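Endo-b-1,4-glucanase (Nasutitermes takasagoensis, PDB 1KS8) probably hydrolyses internal beta-1,4-glucosidic linkages in cellulose, lichenin and cereal beta-D-glucans, as a termite endoglucanase of glycosyl hydrolase family 9. Local coordinates at residues A[140-145]-A[197-202]; A[50-55]-A[96-101]; A[125-130]-A[357-362]; A[42-47]-A[112-117]. One frame throughout, in Å; residues are numbered along the deposited sequence.

Contact 1: residues A[140-145]-A[197-202]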
# COMPACT_ATOMS: atom_id res chain seq x y z
N TYR A 140 12.26 -14.77 6.20
CA TYR A 140 12.62 -14.23 7.50
C TYR A 140 11.36 -14.01 8.34
O TYR A 140 10.33 -13.58 7.81
CB TYR A 140 13.37 -12.91 7.34
CG TYR A 140 14.59 -13.00 6.44
CD1 TYR A 140 15.62 -13.90 6.70
CD2 TYR A 140 14.73 -12.14 5.35
CE1 TYR A 140 16.76 -13.96 5.90
CE2 TYR A 140 15.87 -12.19 4.54
CZ TYR A 140 16.87 -13.10 4.82
OH TYR A 140 17.99 -13.13 4.01
N LYS A 141 11.46 -14.27 9.63
CA LYS A 141 10.31 -14.12 10.51
C LYS A 141 10.60 -13.37 11.80
O LYS A 141 11.76 -13.15 12.18
CB LYS A 141 9.79 -15.51 10.89
CG LYS A 141 10.77 -16.30 11.77
CD LYS A 141 10.23 -17.68 12.12
CE LYS A 141 11.09 -18.37 13.17
NZ LYS A 141 12.50 -18.52 12.72
N ILE A 142 9.53 -12.96 12.46
CA ILE A 142 9.62 -12.33 13.76
C ILE A 142 8.94 -13.35 14.68
O ILE A 142 8.10 -14.14 14.23
CB ILE A 142 8.87 -10.97 13.85
CG1 ILE A 142 7.44 -11.09 13.31
CG2 ILE A 142 9.65 -9.90 13.09
CD1 ILE A 142 6.61 -9.83 13.52
N ASP A 143 9.34 -13.37 15.94
CA ASP A 143 8.77 -14.29 16.91
C ASP A 143 8.94 -13.70 18.31
O ASP A 143 9.31 -12.53 18.43
CB ASP A 143 9.42 -15.68 16.83
CG ASP A 143 10.94 -15.63 16.83
OD1 ASP A 143 11.51 -14.82 17.58
OD2 ASP A 143 11.56 -16.41 16.08
N THR A 144 8.68 -14.48 19.35
CA THR A 144 8.80 -13.95 20.70
C THR A 144 10.21 -13.51 21.09
O THR A 144 10.36 -12.62 21.93
CB THR A 144 8.29 -14.96 21.75
OG1 THR A 144 9.00 -16.20 21.63
CG2 THR A 144 6.80 -15.22 21.54
N SER A 145 11.23 -14.10 20.49
CA SER A 145 12.61 -13.73 20.81
C SER A 145 13.10 -12.58 19.93
O SER A 145 14.01 -11.84 20.31
CB SER A 145 13.54 -14.94 20.64
OG SER A 145 13.57 -15.39 19.29
N ASP A 197 14.79 -4.81 13.38
CA ASP A 197 15.89 -5.12 14.28
C ASP A 197 15.94 -6.65 14.36
O ASP A 197 16.94 -7.23 14.78
CB ASP A 197 15.67 -4.54 15.68
CG ASP A 197 16.00 -3.06 15.77
OD1 ASP A 197 16.70 -2.55 14.87
OD2 ASP A 197 15.57 -2.42 16.75
N SER A 198 14.84 -7.29 13.95
CA SER A 198 14.74 -8.74 13.95
C SER A 198 15.03 -9.26 12.54
O SER A 198 15.91 -10.09 12.35
CB SER A 198 13.33 -9.17 14.39
OG SER A 198 13.10 -8.76 15.73
N ILE A 199 14.28 -8.76 11.56
CA ILE A 199 14.51 -9.13 10.17
C ILE A 199 15.45 -8.03 9.70
O ILE A 199 15.03 -7.03 9.10
CB ILE A 199 13.19 -9.11 9.36
CG1 ILE A 199 12.22 -10.15 9.94
CG2 ILE A 199 13.47 -9.40 7.89
CD1 ILE A 199 10.88 -10.22 9.24
N THR A 200 16.73 -8.20 10.00
CA THR A 200 17.73 -7.20 9.68
C THR A 200 17.92 -6.87 8.20
O THR A 200 18.37 -5.78 7.87
CB THR A 200 19.10 -7.55 10.29
OG1 THR A 200 19.54 -8.82 9.79
CG2 THR A 200 19.01 -7.61 11.81
N ASP A 201 17.57 -7.79 7.31
CA ASP A 201 17.73 -7.50 5.89
C ASP A 201 16.86 -6.30 5.51
O ASP A 201 17.22 -5.51 4.64
CB ASP A 201 17.35 -8.70 5.04
CG ASP A 201 17.77 -8.54 3.59
OD1 ASP A 201 16.89 -8.54 2.69
OD2 ASP A 201 18.98 -8.40 3.35
N ALA A 202 15.72 -6.18 6.18
CA ALA A 202 14.77 -5.10 5.89
C ALA A 202 15.21 -3.72 6.36
O ALA A 202 14.66 -2.71 5.92
CB ALA A 202 13.41 -5.44 6.50
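Ile199 sets its whole aliphatic side chain against Tyr140, Lys141 and Ile142. It sits at the centre of an inverse gamma turn that presses on strand 139-142, an outer strand of the small antiparallel sheet in this (alpha/alpha)6 enzyme. The contact is van der Waals packing; no hydrogen bond crosses between the segments. Beyond CB the Ile199 side chain forks. CG1 lies anti to the carbonyl carbon, chi1 -62°, which leaves CG2 anti to the backbone N, and this CG2 branch drops onto the root of the tyrosine: Ile199 CG2 lies 3.6 Å from Tyr140 CB and 3.9 Å from Tyr140 CD2. The other branch follows the strand backbone. Ile199 CG1 is 3.8 Å from Lys141 O, and CD1 at its end, carried outward by an extended chi2, comes to 3.7 Å from Tyr140 O. That same CD1 also meets Ile142 CG2 at 4.1 Å, so one methyl touches both the strand's backbone and the side chain of Ile142. Ile142 CG2 in turn packs 4.0 Å from Ser198 CB, while Ile142 also leans on Leu151 and Ala152 of helix 149-165. The hydroxyl of Ser198 is engaged apart from this packing, bonding to Pro147 O. Asp201, in the short 3-10 segment that follows, has its OD1 held by Gln116 NE2 and Gly120 N, which ties it to strand 113-117 and to the start of helix 120-124. What it offers the tyrosine is its methylene: Asp201 CB lies 3.8 Å from Tyr140 CE2, with ring and carboxylate planes inclined by 47°.

Contact 2: residues A[50-55]-A[96-101]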
# COMPACT_ATOMS: atom_id res chain seq x y z
N GLY A 50 2.37 -16.85 -2.98
CA GLY A 50 1.33 -15.85 -3.10
C GLY A 50 1.80 -14.49 -2.64
O GLY A 50 3.00 -14.22 -2.57
N GLY A 51 0.85 -13.61 -2.32
CA GLY A 51 1.21 -12.27 -1.89
C GLY A 51 1.65 -11.41 -3.06
O GLY A 51 1.58 -11.82 -4.22
N TYR A 52 2.12 -10.20 -2.74
CA TYR A 52 2.57 -9.26 -3.76
C TYR A 52 4.07 -9.00 -3.76
O TYR A 52 4.69 -8.91 -2.70
CB TYR A 52 1.91 -7.90 -3.56
CG TYR A 52 0.43 -7.83 -3.84
CD1 TYR A 52 -0.05 -7.91 -5.14
CD2 TYR A 52 -0.48 -7.64 -2.81
CE1 TYR A 52 -1.40 -7.81 -5.42
CE2 TYR A 52 -1.85 -7.53 -3.07
CZ TYR A 52 -2.30 -7.61 -4.38
OH TYR A 52 -3.64 -7.50 -4.65
N PHE A 53 4.63 -8.89 -4.96
CA PHE A 53 6.03 -8.52 -5.09
C PHE A 53 5.96 -7.05 -4.69
O PHE A 53 4.99 -6.36 -5.02
CB PHE A 53 6.49 -8.67 -6.54
CG PHE A 53 6.64 -10.10 -6.98
CD1 PHE A 53 7.40 -10.99 -6.24
CD2 PHE A 53 6.05 -10.54 -8.16
CE1 PHE A 53 7.59 -12.31 -6.67
CE2 PHE A 53 6.23 -11.85 -8.60
CZ PHE A 53 7.00 -12.73 -7.85
N ASP A 54 6.97 -6.56 -3.99
CA ASP A 54 6.93 -5.19 -3.50
C ASP A 54 6.89 -4.05 -4.51
O ASP A 54 6.00 -3.20 -4.46
CB ASP A 54 8.09 -4.94 -2.55
CG ASP A 54 8.05 -3.55 -1.94
OD1 ASP A 54 7.09 -3.27 -1.18
OD2 ASP A 54 8.96 -2.74 -2.21
N ALA A 55 7.85 -4.04 -5.42
CA ALA A 55 7.95 -2.95 -6.38
C ALA A 55 8.37 -3.45 -7.75
O ALA A 55 7.65 -4.22 -8.37
CB ALA A 55 8.95 -1.92 -5.85
N VAL A 96 -7.51 -7.22 -2.19
CA VAL A 96 -7.28 -7.29 -0.76
C VAL A 96 -7.00 -8.73 -0.35
O VAL A 96 -6.04 -9.02 0.38
CB VAL A 96 -8.51 -6.77 0.02
CG1 VAL A 96 -8.36 -7.06 1.51
CG2 VAL A 96 -8.66 -5.27 -0.20
N LYS A 97 -7.82 -9.65 -0.84
CA LYS A 97 -7.67 -11.06 -0.50
C LYS A 97 -6.34 -11.65 -0.96
O LYS A 97 -5.81 -12.56 -0.32
CB LYS A 97 -8.84 -11.87 -1.07
CG LYS A 97 -8.90 -13.31 -0.56
CD LYS A 97 -10.24 -13.95 -0.93
CE LYS A 97 -10.40 -15.32 -0.29
NZ LYS A 97 -9.41 -16.31 -0.80
N TRP A 98 -5.79 -11.15 -2.05
CA TRP A 98 -4.52 -11.68 -2.52
C TRP A 98 -3.46 -11.45 -1.45
O TRP A 98 -2.57 -12.28 -1.25
CB TRP A 98 -4.09 -11.02 -3.83
CG TRP A 98 -3.02 -11.79 -4.53
CD1 TRP A 98 -1.67 -11.68 -4.34
CD2 TRP A 98 -3.21 -12.88 -5.43
NE1 TRP A 98 -1.01 -12.64 -5.08
CE2 TRP A 98 -1.94 -13.39 -5.75
CE3 TRP A 98 -4.35 -13.48 -6.00
CZ2 TRP A 98 -1.76 -14.48 -6.62
CZ3 TRP A 98 -4.17 -14.56 -6.86
CH2 TRP A 98 -2.89 -15.05 -7.16
N ALA A 99 -3.56 -10.33 -0.75
CA ALA A 99 -2.62 -10.02 0.31
C ALA A 99 -2.93 -10.77 1.60
O ALA A 99 -2.05 -11.39 2.19
CB ALA A 99 -2.61 -8.51 0.57
N THR A 100 -4.19 -10.75 2.02
CA THR A 100 -4.55 -11.43 3.27
C THR A 100 -4.41 -12.95 3.23
O THR A 100 -4.10 -13.56 4.25
CB THR A 100 -5.96 -11.02 3.75
OG1 THR A 100 -6.93 -11.29 2.73
CG2 THR A 100 -5.99 -9.52 4.08
N ASP A 101 -4.61 -13.56 2.07
CA ASP A 101 -4.43 -15.01 1.98
C ASP A 101 -2.98 -15.31 2.31
O ASP A 101 -2.67 -16.32 2.96
CB ASP A 101 -4.73 -15.53 0.57
CG ASP A 101 -6.20 -15.72 0.30
OD1 ASP A 101 -6.99 -15.69 1.27
OD2 ASP A 101 -6.56 -15.91 -0.88
O HOH W 1 -1.84 -14.70 -2.14
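Gly50 approaches the indole of Trp98 with its backbone alone, Gly50 C lying 4.2 Å from Trp98 NE1. Gly51 makes the polar link. Trp98 CB points toward the loop, and chi1 of -164° sets CG anti to the backbone N. Trp98 NE1 donates to Gly51 O at 2.8 Å with a bent N-H...O angle of 134°; the oxygen lies in the indole plane, whereas the nitrogen stands above the carbonyl plane. A water gives a second link, accepting from Gly51 N and donating to Trp98 O. Next comes Tyr52, whose ring has Trp98 CD1 over the centre of one face, 4.0 Å from Tyr52 CE1. The Tyr52 ring and the five-membered ring of Trp98 are inclined at 45°, centroids 5.0 Å apart. Further along the ring, Tyr52 CE2 touches Ala99 CB at 3.8 Å and Tyr52 OH rests 3.6 Å from Trp98 CB while bonding to Ala95 O. An alanine in place of Tyr52 would probably open a gap beside Trp98 and Ala99 and leave Ala95 O without this hydroxyl partner. The loop packs against one side of helix 89-106 in the (alpha/alpha)6 barrel; Ala99 also touches Ala69 of helix 62-78, and Val96 reaches Ala162 of helix 149-165.

Contact 3: residues A[125-130]-A[357-362]. With SO4 (sulfate ion), chain B.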
# COMPACT_ATOMS: atom_id res chain seq x y z
N ALA A 125 19.99 -8.36 -7.59
CA ALA A 125 21.12 -8.62 -8.48
C ALA A 125 20.64 -9.26 -9.78
O ALA A 125 21.39 -9.38 -10.75
CB ALA A 125 22.12 -9.54 -7.79
N PHE A 126 19.38 -9.67 -9.79
CA PHE A 126 18.75 -10.30 -10.94
C PHE A 126 17.80 -9.34 -11.64
O PHE A 126 17.07 -8.60 -10.98
CB PHE A 126 17.96 -11.53 -10.47
CG PHE A 126 17.04 -12.12 -11.51
CD1 PHE A 126 17.55 -12.93 -12.52
CD2 PHE A 126 15.67 -11.90 -11.45
CE1 PHE A 126 16.69 -13.50 -13.46
CE2 PHE A 126 14.81 -12.47 -12.38
CZ PHE A 126 15.32 -13.27 -13.39
N TRP A 127 17.83 -9.33 -12.97
CA TRP A 127 16.89 -8.52 -13.75
C TRP A 127 16.32 -9.46 -14.80
O TRP A 127 17.04 -9.93 -15.68
CB TRP A 127 17.56 -7.32 -14.43
CG TRP A 127 16.53 -6.40 -15.03
CD1 TRP A 127 15.85 -6.58 -16.20
CD2 TRP A 127 15.97 -5.22 -14.42
NE1 TRP A 127 14.89 -5.60 -16.36
CE2 TRP A 127 14.95 -4.76 -15.28
CE3 TRP A 127 16.24 -4.53 -13.24
CZ2 TRP A 127 14.18 -3.62 -14.98
CZ3 TRP A 127 15.48 -3.40 -12.94
CH2 TRP A 127 14.46 -2.96 -13.81
N GLY A 128 15.02 -9.73 -14.70
CA GLY A 128 14.39 -10.62 -15.65
C GLY A 128 12.98 -10.96 -15.20
O GLY A 128 12.43 -10.29 -14.33
N ARG A 129 12.40 -12.01 -15.79
CA ARG A 129 11.05 -12.42 -15.44
C ARG A 129 11.07 -13.18 -14.11
O ARG A 129 11.98 -13.95 -13.84
CB ARG A 129 10.47 -13.31 -16.55
CG ARG A 129 10.28 -12.59 -17.88
CD ARG A 129 9.84 -13.55 -18.98
NE ARG A 129 10.93 -14.46 -19.33
CZ ARG A 129 11.66 -14.38 -20.43
NH1 ARG A 129 11.43 -13.43 -21.33
NH2 ARG A 129 12.65 -15.24 -20.62
N PRO A 130 10.05 -12.97 -13.26
CA PRO A 130 10.05 -13.68 -11.98
C PRO A 130 10.07 -15.20 -12.09
O PRO A 130 10.68 -15.88 -11.25
CB PRO A 130 8.81 -13.13 -11.27
CG PRO A 130 7.90 -12.75 -12.40
CD PRO A 130 8.83 -12.15 -13.42
N ARG A 357 8.94 3.74 -19.22
CA ARG A 357 10.10 2.98 -18.76
C ARG A 357 10.16 2.86 -17.24
O ARG A 357 11.18 3.18 -16.62
CB ARG A 357 11.39 3.61 -19.29
CG ARG A 357 11.42 3.73 -20.81
CD ARG A 357 12.67 4.46 -21.29
NE ARG A 357 12.78 4.50 -22.74
CZ ARG A 357 12.00 5.24 -23.54
NH1 ARG A 357 11.05 6.00 -23.02
NH2 ARG A 357 12.18 5.20 -24.85
N PRO A 358 9.07 2.41 -16.60
CA PRO A 358 9.12 2.29 -15.14
C PRO A 358 10.23 1.33 -14.72
O PRO A 358 10.56 0.38 -15.44
CB PRO A 358 7.72 1.77 -14.78
CG PRO A 358 7.30 1.01 -16.01
CD PRO A 358 7.78 1.91 -17.13
N HIS A 359 10.82 1.61 -13.56
CA HIS A 359 11.90 0.78 -13.00
C HIS A 359 11.20 -0.48 -12.51
O HIS A 359 10.94 -0.65 -11.32
CB HIS A 359 12.53 1.54 -11.83
CG HIS A 359 13.76 0.89 -11.28
ND1 HIS A 359 14.99 0.98 -11.91
CD2 HIS A 359 13.95 0.14 -10.18
CE1 HIS A 359 15.88 0.31 -11.20
NE2 HIS A 359 15.28 -0.21 -10.15
N HIS A 360 10.92 -1.38 -13.44
CA HIS A 360 10.14 -2.56 -13.14
C HIS A 360 10.55 -3.73 -14.03
O HIS A 360 10.45 -3.66 -15.26
CB HIS A 360 8.68 -2.16 -13.37
CG HIS A 360 7.67 -3.16 -12.92
ND1 HIS A 360 7.15 -4.12 -13.77
CD2 HIS A 360 7.02 -3.30 -11.74
CE1 HIS A 360 6.23 -4.81 -13.13
NE2 HIS A 360 6.13 -4.33 -11.90
N ARG A 361 11.01 -4.80 -13.40
CA ARG A 361 11.49 -5.97 -14.12
C ARG A 361 10.50 -6.73 -15.00
O ARG A 361 10.72 -6.85 -16.20
CB ARG A 361 12.14 -6.94 -13.14
CG ARG A 361 13.42 -6.41 -12.53
CD ARG A 361 13.88 -7.27 -11.37
NE ARG A 361 15.14 -6.81 -10.80
CZ ARG A 361 15.29 -5.72 -10.05
NH1 ARG A 361 14.25 -4.95 -9.77
NH2 ARG A 361 16.49 -5.41 -9.57
N SER A 362 9.42 -7.23 -14.42
CA SER A 362 8.49 -8.03 -15.21
C SER A 362 7.91 -7.33 -16.43
O SER A 362 7.79 -7.95 -17.48
CB SER A 362 7.37 -8.60 -14.33
OG SER A 362 6.51 -7.60 -13.84
S SO4 B . 15.45 -2.42 -7.25
O1 SO4 B . 15.99 -1.00 -7.79
O2 SO4 B . 16.49 -3.37 -7.59
O3 SO4 B . 15.22 -2.35 -5.96
O4 SO4 B . 14.29 -2.67 -8.06
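Gly128 and Arg361 bring the two backbones closest, their CA atoms 5.7 Å apart. The 125-130 loop is nearly extended at Gly128, where a CB would collide with the ring of Phe126; an inverse gamma turn centred on His359 leads to His360, the N-cap of helix 361-364. Arg361 CG stands over the centre of Trp127's six-membered ring, a CH-pi contact 3.3 Å from the centroid. The arginine then runs extended to NE, which donates to Phe126 O at 2.6 Å, nearly straight (162°) and in the carbonyl plane. Trp127 CE3 lies over the centre of one guanidinium face. The edge of Trp127 points to the face of His359, planes at 69°. The position is consistent with the active-site cleft of the family 9 fold: His359 lies about 4 Å, side chain to side chain, from the predicted active-site Glu412. An alanine at Trp127 would probably open a gap beside Arg361 CG and the guanidinium face and leave the face of His359 without its aromatic edge. His359 NE2 holds O1 of a sulfate, probably from the crystallisation liquor, at 2.6 Å; Arg361 NH1 and NH2 hold O4 and O2, and NH1 also bonds to Gly56 O.

Contact 4: residues A[42-47]-A[112-117]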
# COMPACT_ATOMS: atom_id res chain seq x y z
N GLY A 42 8.58 -21.30 4.33
CA GLY A 42 9.15 -20.97 5.63
C GLY A 42 10.29 -21.90 6.04
O GLY A 42 10.68 -22.79 5.28
N ASP A 43 10.81 -21.68 7.24
CA ASP A 43 11.92 -22.47 7.74
C ASP A 43 11.63 -23.96 7.92
O ASP A 43 12.55 -24.78 7.90
CB ASP A 43 12.44 -21.86 9.04
CG ASP A 43 13.02 -20.46 8.83
OD1 ASP A 43 13.35 -19.79 9.82
OD2 ASP A 43 13.14 -20.03 7.66
N GLN A 44 10.35 -24.32 8.09
CA GLN A 44 9.97 -25.72 8.23
C GLN A 44 9.34 -26.21 6.93
O GLN A 44 8.80 -27.31 6.86
CB GLN A 44 8.98 -25.92 9.38
CG GLN A 44 9.62 -25.99 10.75
CD GLN A 44 10.13 -24.65 11.23
OE1 GLN A 44 11.14 -24.57 11.94
NE2 GLN A 44 9.43 -23.59 10.87
N GLY A 45 9.42 -25.39 5.89
CA GLY A 45 8.85 -25.76 4.61
C GLY A 45 7.40 -25.35 4.45
O GLY A 45 6.74 -25.80 3.51
N GLN A 46 6.91 -24.50 5.34
CA GLN A 46 5.53 -24.04 5.25
C GLN A 46 5.33 -23.28 3.95
O GLN A 46 6.20 -22.52 3.52
CB GLN A 46 5.18 -23.10 6.41
CG GLN A 46 5.35 -23.67 7.81
CD GLN A 46 6.67 -23.29 8.44
OE1 GLN A 46 6.75 -23.11 9.66
NE2 GLN A 46 7.72 -23.17 7.63
N ASP A 47 4.18 -23.46 3.33
CA ASP A 47 3.86 -22.78 2.08
C ASP A 47 3.75 -21.28 2.31
O ASP A 47 2.99 -20.83 3.16
CB ASP A 47 2.54 -23.34 1.53
CG ASP A 47 2.06 -22.60 0.31
OD1 ASP A 47 2.89 -22.02 -0.42
OD2 ASP A 47 0.83 -22.61 0.06
N GLU A 112 4.24 -16.10 15.80
CA GLU A 112 5.30 -16.22 14.81
C GLU A 112 4.74 -15.69 13.50
O GLU A 112 3.62 -16.03 13.12
CB GLU A 112 5.74 -17.67 14.63
CG GLU A 112 6.97 -17.83 13.74
CD GLU A 112 7.48 -19.25 13.67
OE1 GLU A 112 6.93 -20.05 12.88
OE2 GLU A 112 8.42 -19.58 14.43
N PHE A 113 5.52 -14.86 12.82
CA PHE A 113 5.06 -14.29 11.57
C PHE A 113 6.19 -14.05 10.58
O PHE A 113 7.19 -13.40 10.91
CB PHE A 113 4.34 -12.97 11.85
CG PHE A 113 3.70 -12.36 10.64
CD1 PHE A 113 2.55 -12.93 10.10
CD2 PHE A 113 4.26 -11.25 10.02
CE1 PHE A 113 1.97 -12.39 8.95
CE2 PHE A 113 3.68 -10.71 8.87
CZ PHE A 113 2.53 -11.28 8.34
N TYR A 114 6.05 -14.58 9.37
CA TYR A 114 7.07 -14.36 8.36
C TYR A 114 6.86 -13.00 7.72
O TYR A 114 5.79 -12.71 7.18
CB TYR A 114 7.05 -15.48 7.31
CG TYR A 114 7.77 -16.71 7.79
CD1 TYR A 114 7.16 -17.62 8.65
CD2 TYR A 114 9.11 -16.92 7.46
CE1 TYR A 114 7.86 -18.71 9.17
CE2 TYR A 114 9.82 -18.00 7.96
CZ TYR A 114 9.19 -18.89 8.82
OH TYR A 114 9.91 -19.95 9.33
N GLY A 115 7.89 -12.17 7.80
CA GLY A 115 7.80 -10.82 7.27
C GLY A 115 8.54 -10.57 5.97
O GLY A 115 8.52 -9.45 5.45
N GLN A 116 9.18 -11.59 5.42
CA GLN A 116 9.90 -11.41 4.17
C GLN A 116 10.24 -12.71 3.48
O GLN A 116 10.55 -13.70 4.13
CB GLN A 116 11.20 -10.63 4.42
CG GLN A 116 11.82 -10.01 3.17
CD GLN A 116 13.04 -9.16 3.50
OE1 GLN A 116 12.99 -8.31 4.39
NE2 GLN A 116 14.13 -9.37 2.77
N VAL A 117 10.15 -12.70 2.15
CA VAL A 117 10.56 -13.85 1.34
C VAL A 117 11.40 -13.22 0.24
O VAL A 117 10.93 -12.33 -0.49
CB VAL A 117 9.39 -14.62 0.71
CG1 VAL A 117 9.94 -15.77 -0.13
CG2 VAL A 117 8.48 -15.17 1.81
O HOH W 2 9.08 -21.22 11.43
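A polar contact at the protein's periphery joins Tyr114, on the middle strand of the three-stranded sheet, to Gly42 and Asp43 in the long loop between helix 5-18 and strand 60-61. Its central bond is direct: Asp43 N donates to Tyr114 OH at 2.9 Å with an N-H...O angle of 162°. Tyr114 CB points toward the loop, and chi1 of -81° sets CG anti to the carbonyl carbon. Gly42 CA makes an off-centre CH-pi contact, 4.2 Å from the centroid of the Tyr114 ring and 29° off its normal. A CB on Gly42 would press tightly on Tyr114 CZ and strike Gln46 NE2, so the absence of a side chain is what lets the loop come this near. The carboxylate of Asp43 stands almost perpendicular to the ring, its OD2 at the ring's edge in plane, 3.9 Å from Tyr114 CE2; its OD1 forms a long, weak ion pair with Lys141. A single water gathers the other polar ends: it lies 2.6 Å from Tyr114 OH, donates to Glu112 OE1 at 2.8 Å and accepts from Gln44 NE2. Glu112 OE1 is also bonded to Thr108 OG1, which gives the carboxylate a second hold. Gln44 NE2 donates in addition to Gln46 OE1 at 3.0 Å, linking the two glutamines within the loop. The pairing joins two recognised motifs: a type I beta turn, Gly42 to Gly45, closed by Gly45 N to Gly42 O, and a strand that, just past Tyr114, carries a classic beta bulge, Gly115 and Gln116 facing Tyr140.

Contact 2 lies deepest, about 10 Å from the chain's centre to its own, and contact 3 is also buried although its centre is about 20 Å out. Burial alone does not set the chemistry: contacts 1 and 4 are equally peripheral and only partly buried, yet one is apolar and the other polar and water-linked. Contact 2 mixes aromatic packing with one indole bond and a bridging water, and contact 3 combines arginine, aromatic and anion near the predicted active site. Contacts 1 and 4 involve neighbouring strands of one sheet, where Tyr140 O and Gly115 N are 2.8 Å apart, a probable hydrogen bond. Contacts 2 and 3 meet through Phe53 CZ and Pro130 CB at 3.9 Å.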